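Local coordinates for TatD-related deoxyribonuclease (Thermotoga maritima, PDB 1J6O), which probably acts as a metal-dependent deoxyribonuclease of the TatD family, hydrolysing ester bonds in DNA, at residues D15-L20 and V45-N50. Numbering follows the deposited sequence.
Sequences DTHAHL and VNVGVN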
loop_
_atom_site.group_PDB
_atom_site.type_symbol
_atom_site.label_atom_id
_atom_site.label_comp_id
_atom_site.label_asym_id
_atom_site.label_seq_id
_atom_site.Cartn_x
_atom_site.Cartn_y
_atom_site.Cartn_z
ATOM N N ASP A 15 -4.773 -7.698 1.783
ATOM C CA ASP A 15 -4.210 -6.963 0.630
ATOM C C ASP A 15 -4.131 -5.526 1.125
ATOM O O ASP A 15 -5.162 -4.854 1.239
ATOM C CB ASP A 15 -5.144 -7.001 -0.582
ATOM C CG ASP A 15 -4.524 -6.354 -1.818
ATOM O OD1 ASP A 15 -3.490 -5.643 -1.696
ATOM O OD2 ASP A 15 -5.099 -6.556 -2.909
ATOM N N THR A 16 -2.926 -5.033 1.389
ATOM C CA THR A 16 -2.774 -3.651 1.884
ATOM C C THR A 16 -2.735 -2.552 0.825
ATOM O O THR A 16 -2.514 -1.377 1.153
ATOM C CB THR A 16 -1.506 -3.506 2.770
ATOM O OG1 THR A 16 -0.356 -3.838 1.986
ATOM C CG2 THR A 16 -1.565 -4.436 3.984
ATOM N N HIS A 17 -2.955 -2.906 -0.442
ATOM C CA HIS A 17 -2.929 -1.884 -1.471
ATOM C C HIS A 17 -3.757 -2.317 -2.661
ATOM O O HIS A 17 -3.237 -2.956 -3.580
ATOM C CB HIS A 17 -1.473 -1.619 -1.918
ATOM C CG HIS A 17 -1.254 -0.255 -2.499
ATOM N ND1 HIS A 17 -0.733 0.788 -1.763
ATOM C CD2 HIS A 17 -1.481 0.238 -3.739
ATOM C CE1 HIS A 17 -0.641 1.865 -2.531
ATOM N NE2 HIS A 17 -1.088 1.556 -3.734
ATOM N N ALA A 18 -5.039 -1.963 -2.669
ATOM C CA ALA A 18 -5.897 -2.342 -3.785
ATOM C C ALA A 18 -6.581 -1.099 -4.413
ATOM O O ALA A 18 -6.661 -0.065 -3.770
ATOM C CB ALA A 18 -6.940 -3.274 -3.276
ATOM N N HIS A 19 -7.056 -1.211 -5.658
ATOM C CA HIS A 19 -7.747 -0.098 -6.340
ATOM C C HIS A 19 -8.958 -0.777 -6.985
ATOM O O HIS A 19 -9.123 -0.758 -8.240
ATOM C CB HIS A 19 -6.874 0.497 -7.466
ATOM C CG HIS A 19 -5.518 0.949 -7.012
ATOM N ND1 HIS A 19 -5.332 2.080 -6.247
ATOM C CD2 HIS A 19 -4.279 0.454 -7.265
ATOM C CE1 HIS A 19 -4.036 2.273 -6.060
ATOM N NE2 HIS A 19 -3.374 1.302 -6.671
ATOM N N LEU A 20 -9.826 -1.331 -6.147
ATOM C CA LEU A 20 -11.012 -2.035 -6.630
ATOM C C LEU A 20 -12.035 -1.161 -7.321
ATOM O O LEU A 20 -12.900 -1.663 -8.059
ATOM C CB LEU A 20 -11.648 -2.806 -5.465
ATOM C CG LEU A 20 -10.780 -3.966 -4.953
ATOM C CD1 LEU A 20 -11.237 -4.421 -3.542
ATOM C CD2 LEU A 20 -10.869 -5.115 -5.943
ATOM N N VAL A 45 -7.042 -2.886 1.945
ATOM C CA VAL A 45 -6.967 -1.452 2.168
ATOM C C VAL A 45 -7.064 -0.912 0.735
ATOM O O VAL A 45 -6.153 -1.130 -0.064
ATOM C CB VAL A 45 -5.644 -1.018 2.767
ATOM C CG1 VAL A 45 -5.619 0.538 2.834
ATOM C CG2 VAL A 45 -5.463 -1.637 4.171
ATOM N N ASN A 46 -8.187 -0.262 0.425
ATOM C CA ASN A 46 -8.431 0.292 -0.913
ATOM C C ASN A 46 -7.922 1.727 -0.939
ATOM O O ASN A 46 -8.385 2.579 -0.209
ATOM C CB ASN A 46 -9.913 0.200 -1.222
ATOM C CG ASN A 46 -10.166 0.128 -2.677
ATOM O OD1 ASN A 46 -9.872 -0.889 -3.324
ATOM N ND2 ASN A 46 -10.691 1.206 -3.226
ATOM N N VAL A 47 -7.004 1.969 -1.861
ATOM C CA VAL A 47 -6.340 3.243 -2.023
ATOM C C VAL A 47 -6.735 4.219 -3.120
ATOM O O VAL A 47 -6.785 3.846 -4.285
ATOM C CB VAL A 47 -4.820 2.932 -2.202
ATOM C CG1 VAL A 47 -4.008 4.179 -2.031
ATOM C CG2 VAL A 47 -4.371 1.867 -1.166
ATOM N N GLY A 48 -6.900 5.480 -2.739
ATOM C CA GLY A 48 -7.265 6.520 -3.711
ATOM C C GLY A 48 -6.027 7.167 -4.304
ATOM O O GLY A 48 -4.952 7.090 -3.691
ATOM N N VAL A 49 -6.133 7.770 -5.500
ATOM C CA VAL A 49 -4.945 8.407 -6.096
ATOM C C VAL A 49 -5.059 9.928 -6.336
ATOM O O VAL A 49 -4.105 10.569 -6.798
ATOM C CB VAL A 49 -4.485 7.692 -7.407
ATOM C CG1 VAL A 49 -4.075 6.233 -7.062
ATOM C CG2 VAL A 49 -5.591 7.699 -8.465
ATOM N N ASN A 50 -6.221 10.495 -6.016
ATOM C CA ASN A 50 -6.450 11.927 -6.164
ATOM C C ASN A 50 -7.755 12.218 -5.451
ATOM O O ASN A 50 -8.362 11.313 -4.888
ATOM C CB ASN A 50 -6.458 12.390 -7.634
ATOM C CG ASN A 50 -7.518 11.708 -8.482
ATOM O OD1 ASN A 50 -8.690 11.662 -8.128
ATOM N ND2 ASN A 50 -7.099 11.206 -9.630
#
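Val45 and Val47 pair through their backbones with Asp15 and Ala18 as neighbouring parallel strands. Val45 N donates to Asp15 O (2.8 Å), Ala18 N to Val45 O, and Val47 N to Ala18 O (2.8 Å). The chain turns a corner at Thr16 and His17 between the first two bonds, and Asp15 OD1 spans it as an Asx turn, accepting from His17 N, while OD2 is held by Thr213.

Two side-chain bonds carry the pairing on past the end of strand 13-18. Asn46 OD1 accepts from Leu20 N at 2.9 Å, on an in-plane lone pair. Its CG stands anti to the backbone N (chi1 -153°), and OD1 passes close by Ala18 CB (3.8 Å), where a small residue suits. Asparagine supplies both acceptor and donor, ND2 bonding Ser57. His19 ND1 gives its N-H to Val47 O (3.0 Å), which lies near the ring plane. With NE2 bonded to Asp214, the ring is held at both nitrogens, which restricts its rotation; histidine has a nitrogen for each partner. A leucine in place of His19 would probably leave Val47 O without this donor and Asp214 without its imidazole mate.

Among the nonpolar contacts, Val47 CG2 sits over the centre of the His17 ring, a CH-pi contact 3.9 Å from its centroid, while His17 NE2 bonds Glu103. Val45 CB packs on Thr16 O at the corner (3.5 Å).

The contact joins both strands of the first beta-alpha-beta unit of a TIM barrel, with the His-X-His motif of the metal-dependent hydrolases, predicted cation ligands with Glu103 and Asp214, at the C-terminal end of strand 13-18.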